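Long-range contacts in malonyl CoA-acyl carrier protein transacylase (Mycobacterium tuberculosis, PDB 2QC3), which transfers the malonyl group from malonyl-CoA to holo-acyl carrier protein, supplying malonyl-ACP for fatty acid biosynthesis: residues A[74-80]-A[297-301]; A[86-92]-A[220-225]; A[99-105]-A[237-241]; A[214-218]-A[231-235]; A[264-270]-A[286-292]. One frame throughout, in Å; residues are numbered along the deposited sequence.

Overall arrangement
Contacts 2 and 5 lie in one five-stranded parallel sheet, in which strands 221-222 and 288-290 are the outermost; their centres are 14 Å apart. Contact 2 carries S92, by similarity the catalytic serine, whose side chain lies about 3 Å from that of H195 and about 3 Å from a bound acetic acid molecule. Contact 3 packs against contact 2 through L222, with centres 9 Å apart, and contact 4, its centre 6 Å from that of contact 3, shares helix 234-243 with it. Beside strand 288-290, at the other edge of the sheet, contact 1 brings the C-terminal tail onto contact 5, where E299 forms a salt bridge with R289; their centres are 13 Å apart.

Contact 1 (A[74-80]-A[297-301]); sequences ELARRCV and LDELA
L297 presses its branched end into the last turn of helix 57-77. Its CD1 lies against the aliphatic part of E74, 3.6 Å from CG, while CD2 faces CD1 of L75. The CG of L297 is turned opposite its own carbonyl carbon, and this chi1 of -60° directs the branched end to the helix. One step back along the same side chain, CB of L297 is met by NH1 of R78 at 3.5 Å, the two side chains running nearly perpendicular. The R78 guanidinium is steadied from its own segment: NE forms a salt bridge with OE1 of E74 at 2.9 Å, bent to 131° at the hydrogen and reaching the oxygen on its anti side. V80 CG2 packs on the carbonyl O of L297 at 3.4 Å. D298 directs its CB away, and its backbone N lies 4.3 Å from NH1 of R78, near the guanidinium plane. L300 returns to the helix, and its CD1 meets CD1 of L75 at 3.4 Å, a tight approach between side chains that cross at about a right angle. Finally A301 abuts V80, with CG1 of V80 3.3 Å from the A301 CB. Outside the pair, K84 NZ donates a hydrogen bond to the carbonyl of A301, and W21 and V291 also touch L297. Mainly apolar, this contact joins the C-terminal tail to the C-terminal end of helix 57-77 near the protein surface, its centre about 22 Å from that of the chain.

Contact 2 (A[86-92]-A[220-225]); sequences VIVAGHS and ATLLSN
V88 and L223 tie the two segments together through their backbones, V88 N donating to T221 O at 2.7 Å and L223 N to V88 O at 3.0 Å, both bonds almost straight. V88 is thereby paired with L222 in parallel register. Water 1 joins V86 O to T221 N at one end; further along, water 2 accepts from G90 N and lies within bonding distance of L223 O. Where the strand pairing gives out, the side-chain amide of N225 takes over: ND2 donates to G90 O at 2.8 Å, that oxygen lying 24° out of the amide plane, and OD1 accepts from S92 N at 2.7 Å in the carbonyl plane. These bonds fix the rotation of the amide and hold the backbone of the turn leading into helix 94-101. That turn fits the nucleophile elbow, the GxSxG turn of this transferase family, with S92, by similarity the catalytic serine, at its apex and beside H195. Apolar contacts line both faces. On one, I87 has CG1 anti to its backbone N (chi1 -163°), and I87 CD1 comes a tight 3.3 Å from L223 CG, the side chains crossing at about a right angle. On the face of V88 and L222, V88 CB packs on L222 CD1 at 4.0 Å. Helix 251-260 covers I87 and L223, and helix 94-101 covers V88 and L222.

Contact 3 (A[99-105]-A[237-241]); sequences YAIAGVI and AMDTL
Y99 reaches across to helix 234-243 with its phenol, and OH donates a hydrogen bond to the carbonyl O of A237 at 2.7 Å. The hydroxyl comes from above the carbonyl plane, 38° out of it, while L241 N reaches the same oxygen from the opposite face. Two donors thus grip A237 O. SD of M238 stands beside CD2 of Y99 at 3.8 Å, at the edge of the ring and in its plane, a Met-aromatic contact. A237 CB, 3.6 Å from CE2 of Y99, and L241 CB approach from opposite sides of the ring. The M238 chain is folded at chi2 and chi3 (-51° and -76°), which bends the sulfur back beside the ring and also toward CG1 of V104 and CG2 of I105, each 4.0 Å away. The Schellman motif that ends helix 94-101 turns the chain at V104, which I105 follows: V104 N bonds to Y99 O, G103 N to A100 O, and G103 has positive phi. Around this core, L222 of strand 221-222 packs on Y99 and V104, helix 107-125 touches I105 and L241, and T215 borders M238. The contact joins helix 234-243 to the C-terminal end of helix 94-101.

Contact 4 (A[214-218]-A[231-235]); sequences ATADP and VTSAA
A chi1 of -77° sets the carboxylate of D217 opposite its own carbonyl carbon and swings OD2 onto the backbone of S233 and A234. There OD2 accepts a nearly straight hydrogen bond from A234 N at 2.8 Å; the donor meets the oxygen on its anti side, 21° out of the carboxylate plane. Water 3 links the other oxygen, OD1, to T232 O by two weak bonds. A second torsion matters at T215, where chi1 of 63° brings OG1 to 3.4 Å from the methyl of A234. That methyl is also touched by the carbonyl O of A216, and A234 points its CB at the extended backbone of 215-216. Next to the aspartate, the P218 ring lies along the chain before the helix, with CG 3.4 Å from V231 O and CD near T232 O. S233 completes the helix start: its OG caps A236 N. V104 bonds to A216 through the backbone and packs on P218, placing the loop beside contact 3. The helix thus begins with an N-cap serine, with an aspartate from a neighbouring loop binding the NH of the first helical residue; the acidic group probably interacts favourably with the dipole of helix 234-243.

Contact 5 (A[264-270]-A[286-292]); sequences TAIVEFP and VPARAVK
I266 and E268 carry the backbone ladder that joins the two strands, each using both its NH and its carbonyl. I266 N donates to P287 O at 2.8 Å, in the carbonyl plane, and I266 O accepts from R289 N at 2.7 Å, a bond bent to 142°. E268 repeats the pattern two residues on, its N donating to R289 O and its O accepting from V291 N, both at 2.9 Å and close to straight. R289 thereby has its NH and its carbonyl both taken by strand 263-268. The NH groups and carbonyls between these rungs serve the other neighbour: A265 and V267 bond to A4, and V267 and F269 to L6, of strand 2-7. With strands 263-268 and 288-290 parallel and helix 275-282 linking them, this is a beta-alpha-beta crossover at the edge of the parallel sheet, where 288-290 is the outermost strand. The extended side chain of E268 has both carboxylate oxygens engaged, OE1 by S276 OG and OE2 by G273 N, at the start of helix 275-282 and the loop before it. The guanidinium of R289 instead leads away to a salt bridge with E299. P270 has no NH to offer, and its CD rests 3.0 Å from V291 O. Apolar groups fill in along the ladder: I266 CG1 meets V286 CG1 at 3.8 Å, crossing at about a right angle, and V267 CG1 touches V291 CG2 on the opposite face from I266 and A288. W21 touches P270 and V291, and helix 57-77 lies against F269.

Contact 1 (A[74-80]-A[297-301])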
# COMPACT_ATOMS: atom_id res chain seq x y z
N GLU A 74 -2.99 18.39 -1.14
CA GLU A 74 -2.96 19.55 -0.26
C GLU A 74 -1.52 19.88 0.10
O GLU A 74 -1.15 21.05 0.17
CB GLU A 74 -3.76 19.28 1.01
CG GLU A 74 -3.84 20.48 1.94
CD GLU A 74 -4.45 21.71 1.28
OE1 GLU A 74 -4.49 22.77 1.94
OE2 GLU A 74 -4.88 21.63 0.11
N LEU A 75 -0.72 18.85 0.32
CA LEU A 75 0.68 19.05 0.66
C LEU A 75 1.34 19.75 -0.53
O LEU A 75 2.18 20.63 -0.37
CB LEU A 75 1.35 17.70 0.94
CG LEU A 75 2.61 17.71 1.81
CD1 LEU A 75 2.31 18.42 3.13
CD2 LEU A 75 3.08 16.29 2.07
N ALA A 76 0.93 19.37 -1.74
CA ALA A 76 1.46 19.96 -2.96
C ALA A 76 0.98 21.40 -3.09
O ALA A 76 1.71 22.27 -3.57
CB ALA A 76 1.01 19.15 -4.17
N ARG A 77 -0.25 21.64 -2.66
CA ARG A 77 -0.86 22.96 -2.73
C ARG A 77 -0.10 23.99 -1.88
O ARG A 77 0.24 25.07 -2.36
CB ARG A 77 -2.32 22.88 -2.27
CG ARG A 77 -3.14 24.13 -2.53
CD ARG A 77 -4.60 23.92 -2.10
NE ARG A 77 -5.44 25.09 -2.34
CZ ARG A 77 -5.73 25.58 -3.55
NH1 ARG A 77 -5.25 24.99 -4.64
NH2 ARG A 77 -6.50 26.65 -3.67
N ARG A 78 0.18 23.64 -0.63
CA ARG A 78 0.89 24.55 0.27
C ARG A 78 2.40 24.59 0.01
O ARG A 78 3.12 25.35 0.66
CB ARG A 78 0.64 24.16 1.72
CG ARG A 78 -0.82 24.07 2.09
CD ARG A 78 -0.98 23.50 3.48
NE ARG A 78 -2.38 23.43 3.89
CZ ARG A 78 -2.79 22.92 5.04
NH1 ARG A 78 -1.91 22.43 5.90
NH2 ARG A 78 -4.09 22.90 5.34
N CYS A 79 2.87 23.77 -0.92
CA CYS A 79 4.29 23.73 -1.25
C CYS A 79 5.19 23.50 -0.03
O CYS A 79 6.38 23.83 -0.07
CB CYS A 79 4.70 25.03 -1.95
SG CYS A 79 3.78 25.41 -3.46
N VAL A 80 4.63 22.94 1.03
CA VAL A 80 5.38 22.69 2.26
C VAL A 80 6.68 21.93 2.04
O VAL A 80 7.68 22.18 2.72
CB VAL A 80 4.53 21.91 3.29
CG1 VAL A 80 5.34 21.60 4.53
CG2 VAL A 80 3.30 22.71 3.65
N LEU A 297 -0.34 18.69 8.07
CA LEU A 297 0.41 19.08 6.88
C LEU A 297 1.21 20.37 7.07
O LEU A 297 1.79 20.90 6.12
CB LEU A 297 -0.54 19.21 5.69
CG LEU A 297 -1.29 17.92 5.34
CD1 LEU A 297 -2.06 18.11 4.04
CD2 LEU A 297 -0.31 16.77 5.20
N ASP A 298 1.26 20.87 8.30
CA ASP A 298 2.00 22.09 8.61
C ASP A 298 3.39 21.74 9.14
O ASP A 298 4.41 22.10 8.54
CB ASP A 298 1.26 22.91 9.66
CG ASP A 298 0.88 22.09 10.88
OD1 ASP A 298 0.13 21.10 10.73
OD2 ASP A 298 1.35 22.42 11.99
N GLU A 299 3.42 21.05 10.27
CA GLU A 299 4.66 20.64 10.92
C GLU A 299 5.67 20.04 9.95
O GLU A 299 6.88 20.18 10.15
CB GLU A 299 4.35 19.62 12.01
CG GLU A 299 5.58 19.08 12.73
CD GLU A 299 6.26 20.13 13.59
OE1 GLU A 299 6.71 21.16 13.04
OE2 GLU A 299 6.34 19.92 14.82
N LEU A 300 5.18 19.39 8.91
CA LEU A 300 6.05 18.75 7.92
C LEU A 300 7.14 19.69 7.41
O LEU A 300 8.24 19.25 7.08
CB LEU A 300 5.22 18.22 6.75
CG LEU A 300 4.10 17.25 7.13
CD1 LEU A 300 3.47 16.69 5.86
CD2 LEU A 300 4.64 16.12 7.99
N ALA A 301 6.84 20.98 7.35
CA ALA A 301 7.81 21.97 6.88
C ALA A 301 8.98 22.07 7.85
O ALA A 301 10.14 21.88 7.46
CB ALA A 301 7.14 23.33 6.73

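Contact 2 (A[86-92]-A[220-225])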
# COMPACT_ATOMS: atom_id res chain seq x y z
N VAL A 86 13.12 14.05 -1.39
CA VAL A 86 12.34 12.97 -0.81
C VAL A 86 12.63 11.62 -1.46
O VAL A 86 13.21 11.53 -2.54
CB VAL A 86 10.83 13.26 -0.95
CG1 VAL A 86 10.49 14.60 -0.32
CG2 VAL A 86 10.43 13.24 -2.43
N ILE A 87 12.23 10.56 -0.77
CA ILE A 87 12.37 9.21 -1.26
C ILE A 87 10.96 8.68 -1.02
O ILE A 87 10.42 8.83 0.08
CB ILE A 87 13.45 8.42 -0.46
CG1 ILE A 87 13.89 7.18 -1.23
CG2 ILE A 87 12.92 8.06 0.92
CD1 ILE A 87 12.78 6.24 -1.60
N VAL A 88 10.34 8.12 -2.05
CA VAL A 88 8.96 7.63 -1.93
C VAL A 88 8.85 6.11 -1.93
O VAL A 88 9.59 5.42 -2.62
CB VAL A 88 8.09 8.18 -3.10
CG1 VAL A 88 6.61 7.96 -2.80
CG2 VAL A 88 8.39 9.64 -3.32
N ALA A 89 7.90 5.60 -1.15
CA ALA A 89 7.66 4.16 -1.07
C ALA A 89 6.24 3.89 -0.58
O ALA A 89 5.73 4.61 0.29
CB ALA A 89 8.67 3.51 -0.14
N GLY A 90 5.61 2.85 -1.13
CA GLY A 90 4.28 2.50 -0.71
C GLY A 90 4.19 1.01 -0.46
O GLY A 90 4.96 0.22 -0.99
N HIS A 91 3.23 0.61 0.36
CA HIS A 91 3.05 -0.79 0.66
C HIS A 91 1.83 -1.34 -0.06
O HIS A 91 0.73 -0.82 0.10
CB HIS A 91 2.94 -1.01 2.18
CG HIS A 91 2.72 -2.44 2.59
ND1 HIS A 91 3.65 -3.17 3.31
CD2 HIS A 91 1.72 -3.30 2.31
CE1 HIS A 91 3.22 -4.41 3.45
NE2 HIS A 91 2.05 -4.52 2.85
N SER A 92 2.05 -2.37 -0.88
CA SER A 92 0.98 -3.04 -1.61
C SER A 92 0.17 -2.10 -2.50
O SER A 92 0.73 -1.51 -3.41
CB SER A 92 0.05 -3.76 -0.62
OG SER A 92 0.73 -4.76 0.12
N ALA A 220 11.07 11.67 -8.33
CA ALA A 220 11.76 11.42 -7.07
C ALA A 220 12.18 9.97 -6.99
O ALA A 220 11.72 9.14 -7.77
CB ALA A 220 10.86 11.77 -5.90
N THR A 221 13.08 9.66 -6.05
CA THR A 221 13.52 8.28 -5.86
C THR A 221 12.28 7.48 -5.45
O THR A 221 11.68 7.74 -4.40
CB THR A 221 14.57 8.18 -4.75
OG1 THR A 221 15.65 9.08 -5.02
CG2 THR A 221 15.11 6.76 -4.65
N LEU A 222 11.89 6.54 -6.29
CA LEU A 222 10.72 5.71 -6.04
C LEU A 222 11.12 4.26 -5.87
O LEU A 222 11.65 3.63 -6.79
CB LEU A 222 9.74 5.85 -7.22
CG LEU A 222 8.41 5.08 -7.22
CD1 LEU A 222 7.50 5.57 -6.09
CD2 LEU A 222 7.72 5.30 -8.55
N LEU A 223 10.87 3.72 -4.68
CA LEU A 223 11.20 2.33 -4.37
C LEU A 223 10.05 1.41 -4.76
O LEU A 223 8.91 1.84 -4.91
CB LEU A 223 11.49 2.17 -2.88
CG LEU A 223 12.62 3.04 -2.34
CD1 LEU A 223 12.89 2.68 -0.88
CD2 LEU A 223 13.87 2.82 -3.19
N SER A 224 10.37 0.12 -4.92
CA SER A 224 9.38 -0.88 -5.29
C SER A 224 9.35 -2.03 -4.29
O SER A 224 10.39 -2.45 -3.78
CB SER A 224 9.69 -1.43 -6.69
OG SER A 224 8.81 -2.49 -7.02
N ASN A 225 8.15 -2.53 -4.02
CA ASN A 225 7.93 -3.65 -3.10
C ASN A 225 8.59 -4.92 -3.65
O ASN A 225 8.78 -5.89 -2.93
CB ASN A 225 6.43 -3.92 -2.93
CG ASN A 225 5.74 -2.88 -2.07
OD1 ASN A 225 4.51 -2.84 -2.01
ND2 ASN A 225 6.52 -2.03 -1.39
O HOH W 1 14.66 12.09 -4.81
O HOH W 2 6.54 1.63 -3.43

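Contact 3 (A[99-105]-A[237-241])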
# COMPACT_ATOMS: atom_id res chain seq x y z
N TYR A 99 3.40 6.03 -6.56
CA TYR A 99 3.74 6.35 -7.94
C TYR A 99 3.26 7.75 -8.31
O TYR A 99 3.98 8.51 -8.96
CB TYR A 99 3.12 5.33 -8.90
CG TYR A 99 3.95 4.09 -9.08
CD1 TYR A 99 4.65 3.53 -8.02
CD2 TYR A 99 4.03 3.46 -10.33
CE1 TYR A 99 5.41 2.38 -8.18
CE2 TYR A 99 4.78 2.30 -10.50
CZ TYR A 99 5.47 1.77 -9.42
OH TYR A 99 6.23 0.64 -9.57
N ALA A 100 2.05 8.08 -7.88
CA ALA A 100 1.49 9.40 -8.16
C ALA A 100 2.29 10.45 -7.39
O ALA A 100 2.57 11.53 -7.90
CB ALA A 100 0.02 9.45 -7.76
N ILE A 101 2.66 10.13 -6.15
CA ILE A 101 3.42 11.08 -5.35
C ILE A 101 4.76 11.34 -6.05
O ILE A 101 5.20 12.49 -6.14
CB ILE A 101 3.65 10.53 -3.92
CG1 ILE A 101 2.33 10.59 -3.15
CG2 ILE A 101 4.74 11.34 -3.20
CD1 ILE A 101 2.33 9.83 -1.82
N ALA A 102 5.37 10.29 -6.57
CA ALA A 102 6.65 10.40 -7.27
C ALA A 102 6.51 10.87 -8.71
O ALA A 102 7.48 10.82 -9.48
CB ALA A 102 7.38 9.06 -7.22
N GLY A 103 5.31 11.30 -9.09
CA GLY A 103 5.08 11.82 -10.43
C GLY A 103 5.03 10.87 -11.62
O GLY A 103 5.10 11.31 -12.76
N VAL A 104 4.90 9.57 -11.37
CA VAL A 104 4.85 8.62 -12.47
C VAL A 104 3.48 8.62 -13.14
O VAL A 104 3.39 8.47 -14.36
CB VAL A 104 5.19 7.20 -11.97
CG1 VAL A 104 4.99 6.18 -13.08
CG2 VAL A 104 6.63 7.17 -11.50
N ILE A 105 2.43 8.81 -12.35
CA ILE A 105 1.07 8.83 -12.86
C ILE A 105 0.24 9.93 -12.21
O ILE A 105 0.51 10.34 -11.08
CB ILE A 105 0.35 7.47 -12.61
CG1 ILE A 105 0.42 7.13 -11.12
CG2 ILE A 105 1.00 6.37 -13.44
CD1 ILE A 105 -0.25 5.80 -10.76
N ALA A 237 8.90 1.17 -13.81
CA ALA A 237 7.98 1.31 -12.68
C ALA A 237 6.63 0.65 -12.95
O ALA A 237 6.13 -0.11 -12.12
CB ALA A 237 7.77 2.79 -12.37
N MET A 238 6.04 0.92 -14.11
CA MET A 238 4.73 0.34 -14.41
C MET A 238 4.77 -1.17 -14.58
O MET A 238 3.90 -1.87 -14.07
CB MET A 238 4.12 0.99 -15.65
CG MET A 238 3.86 2.48 -15.48
SD MET A 238 2.93 2.87 -13.97
CE MET A 238 1.26 2.37 -14.47
N ASP A 239 5.79 -1.68 -15.27
CA ASP A 239 5.93 -3.12 -15.47
C ASP A 239 6.06 -3.81 -14.11
O ASP A 239 5.49 -4.86 -13.88
CB ASP A 239 7.16 -3.44 -16.32
CG ASP A 239 6.98 -3.06 -17.78
OD1 ASP A 239 5.82 -2.84 -18.20
OD2 ASP A 239 7.98 -3.00 -18.52
N THR A 240 6.83 -3.20 -13.22
CA THR A 240 7.02 -3.76 -11.89
C THR A 240 5.73 -3.70 -11.08
O THR A 240 5.41 -4.64 -10.35
CB THR A 240 8.14 -3.01 -11.15
OG1 THR A 240 9.37 -3.22 -11.84
CG2 THR A 240 8.27 -3.51 -9.71
N LEU A 241 4.99 -2.60 -11.22
CA LEU A 241 3.73 -2.43 -10.51
C LEU A 241 2.74 -3.53 -10.92
O LEU A 241 2.09 -4.14 -10.07
CB LEU A 241 3.12 -1.05 -10.82
CG LEU A 241 1.69 -0.80 -10.33
CD1 LEU A 241 1.61 -0.94 -8.82
CD2 LEU A 241 1.24 0.58 -10.74

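Contact 4 (A[214-218]-A[231-235])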
# COMPACT_ATOMS: atom_id res chain seq x y z
N ALA A 214 -1.27 7.32 -19.10
CA ALA A 214 -0.14 8.17 -19.45
C ALA A 214 0.82 8.19 -18.27
O ALA A 214 0.41 8.41 -17.13
CB ALA A 214 -0.62 9.59 -19.76
N THR A 215 2.10 7.95 -18.54
CA THR A 215 3.10 7.93 -17.48
C THR A 215 4.27 8.87 -17.73
O THR A 215 4.40 9.45 -18.81
CB THR A 215 3.67 6.51 -17.30
OG1 THR A 215 4.35 6.11 -18.50
CG2 THR A 215 2.55 5.51 -17.00
N ALA A 216 5.11 9.01 -16.72
CA ALA A 216 6.30 9.86 -16.81
C ALA A 216 7.36 9.27 -15.89
O ALA A 216 7.03 8.55 -14.94
CB ALA A 216 5.95 11.27 -16.38
N ASP A 217 8.62 9.56 -16.17
CA ASP A 217 9.70 9.06 -15.33
C ASP A 217 9.48 9.68 -13.96
O ASP A 217 9.04 10.82 -13.86
CB ASP A 217 11.06 9.46 -15.91
CG ASP A 217 11.47 8.61 -17.10
OD1 ASP A 217 12.42 8.98 -17.82
OD2 ASP A 217 10.83 7.55 -17.32
N PRO A 218 9.78 8.94 -12.89
CA PRO A 218 9.58 9.49 -11.55
C PRO A 218 10.39 10.75 -11.29
O PRO A 218 11.54 10.87 -11.71
CB PRO A 218 9.99 8.33 -10.63
CG PRO A 218 10.97 7.56 -11.46
CD PRO A 218 10.33 7.58 -12.83
N VAL A 231 12.85 2.27 -8.98
CA VAL A 231 12.47 2.09 -10.37
C VAL A 231 12.70 3.48 -10.93
O VAL A 231 12.07 4.45 -10.51
CB VAL A 231 10.98 1.69 -10.52
CG1 VAL A 231 10.82 0.20 -10.23
CG2 VAL A 231 10.11 2.51 -9.58
N THR A 232 13.63 3.58 -11.87
CA THR A 232 14.04 4.85 -12.45
C THR A 232 13.35 5.32 -13.72
O THR A 232 13.54 6.46 -14.14
CB THR A 232 15.55 4.84 -12.69
OG1 THR A 232 15.86 3.78 -13.61
CG2 THR A 232 16.29 4.58 -11.38
N SER A 233 12.57 4.45 -14.36
CA SER A 233 11.88 4.84 -15.58
C SER A 233 10.40 4.51 -15.49
O SER A 233 10.00 3.58 -14.79
CB SER A 233 12.49 4.12 -16.79
OG SER A 233 12.18 2.74 -16.78
N ALA A 234 9.59 5.28 -16.22
CA ALA A 234 8.15 5.07 -16.24
C ALA A 234 7.83 3.62 -16.57
O ALA A 234 7.05 2.97 -15.87
CB ALA A 234 7.52 5.99 -17.28
N ALA A 235 8.44 3.11 -17.64
CA ALA A 235 8.21 1.75 -18.08
C ALA A 235 8.60 0.72 -17.02
O ALA A 235 7.84 -0.20 -16.74
CB ALA A 235 8.98 1.47 -19.38
O HOH W 3 15.16 7.29 -16.93

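Contact 5 (A[264-270]-A[286-292])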
# COMPACT_ATOMS: atom_id res chain seq x y z
N THR A 264 16.16 11.66 6.94
CA THR A 264 16.19 12.43 8.17
C THR A 264 14.82 12.61 8.81
O THR A 264 14.70 13.17 9.90
CB THR A 264 16.81 13.81 7.92
OG1 THR A 264 15.94 14.59 7.10
CG2 THR A 264 18.16 13.66 7.23
N ALA A 265 13.78 12.13 8.13
CA ALA A 265 12.43 12.24 8.65
C ALA A 265 11.51 11.30 7.90
O ALA A 265 11.70 11.04 6.71
CB ALA A 265 11.94 13.67 8.53
N ILE A 266 10.51 10.77 8.60
CA ILE A 266 9.55 9.86 7.99
C ILE A 266 8.15 10.43 8.03
O ILE A 266 7.67 10.84 9.09
CB ILE A 266 9.50 8.50 8.73
CG1 ILE A 266 10.89 7.88 8.80
CG2 ILE A 266 8.50 7.58 8.03
CD1 ILE A 266 11.52 7.62 7.47
N VAL A 267 7.48 10.43 6.89
CA VAL A 267 6.11 10.92 6.83
C VAL A 267 5.25 9.82 6.24
O VAL A 267 5.50 9.34 5.13
CB VAL A 267 5.98 12.18 5.94
CG1 VAL A 267 4.54 12.67 5.94
CG2 VAL A 267 6.93 13.27 6.43
N GLU A 268 4.25 9.39 7.00
CA GLU A 268 3.34 8.36 6.53
C GLU A 268 2.03 9.05 6.22
O GLU A 268 1.49 9.79 7.06
CB GLU A 268 3.13 7.26 7.58
CG GLU A 268 1.95 6.33 7.27
CD GLU A 268 1.97 5.03 8.07
OE1 GLU A 268 2.50 5.01 9.20
OE2 GLU A 268 1.44 4.02 7.56
N PHE A 269 1.54 8.83 5.01
CA PHE A 269 0.30 9.43 4.57
C PHE A 269 -0.91 8.63 5.06
O PHE A 269 -0.78 7.47 5.44
CB PHE A 269 0.27 9.50 3.04
CG PHE A 269 1.17 10.55 2.48
CD1 PHE A 269 2.55 10.43 2.56
CD2 PHE A 269 0.64 11.68 1.87
CE1 PHE A 269 3.38 11.41 2.05
CE2 PHE A 269 1.47 12.67 1.35
CZ PHE A 269 2.84 12.53 1.44
N PRO A 270 -2.09 9.27 5.10
CA PRO A 270 -3.31 8.58 5.55
C PRO A 270 -3.86 7.64 4.47
O PRO A 270 -3.57 7.80 3.29
CB PRO A 270 -4.26 9.74 5.85
CG PRO A 270 -3.83 10.79 4.88
CD PRO A 270 -2.32 10.72 5.00
N VAL A 286 15.32 8.74 13.81
CA VAL A 286 14.63 9.51 12.78
C VAL A 286 13.18 9.78 13.20
O VAL A 286 12.41 8.86 13.43
CB VAL A 286 14.61 8.75 11.43
CG1 VAL A 286 13.96 9.61 10.35
CG2 VAL A 286 16.03 8.37 11.03
N PRO A 287 12.80 11.06 13.30
CA PRO A 287 11.43 11.39 13.69
C PRO A 287 10.43 11.02 12.59
O PRO A 287 10.72 11.14 11.40
CB PRO A 287 11.49 12.89 13.94
CG PRO A 287 12.54 13.34 12.96
CD PRO A 287 13.61 12.28 13.11
N ALA A 288 9.26 10.56 13.01
CA ALA A 288 8.21 10.17 12.08
C ALA A 288 6.95 11.00 12.33
O ALA A 288 6.72 11.48 13.44
CB ALA A 288 7.90 8.69 12.24
N ARG A 289 6.16 11.17 11.28
CA ARG A 289 4.92 11.93 11.37
C ARG A 289 3.79 11.15 10.72
O ARG A 289 3.87 10.78 9.54
CB ARG A 289 5.08 13.29 10.69
CG ARG A 289 5.98 14.27 11.44
CD ARG A 289 5.35 14.70 12.76
NE ARG A 289 6.17 15.69 13.46
CZ ARG A 289 5.86 16.23 14.63
NH1 ARG A 289 4.74 15.89 15.25
NH2 ARG A 289 6.67 17.12 15.18
N ALA A 290 2.74 10.89 11.49
CA ALA A 290 1.58 10.16 11.01
C ALA A 290 0.51 11.15 10.59
O ALA A 290 -0.13 11.78 11.43
CB ALA A 290 1.04 9.25 12.11
N VAL A 291 0.32 11.31 9.28
CA VAL A 291 -0.67 12.25 8.78
C VAL A 291 -2.07 11.66 8.80
O VAL A 291 -2.40 10.79 8.00
CB VAL A 291 -0.34 12.70 7.34
CG1 VAL A 291 -1.40 13.68 6.84
CG2 VAL A 291 1.04 13.35 7.31
N LYS A 292 -2.89 12.14 9.72
CA LYS A 292 -4.26 11.67 9.82
C LYS A 292 -5.23 12.84 9.77
O LYS A 292 -6.45 12.64 9.81
CB LYS A 292 -4.45 10.86 11.11
CG LYS A 292 -3.58 11.31 12.27
CD LYS A 292 -3.89 12.73 12.71
CE LYS A 292 -3.06 13.12 13.91
NZ LYS A 292 -3.43 14.46 14.43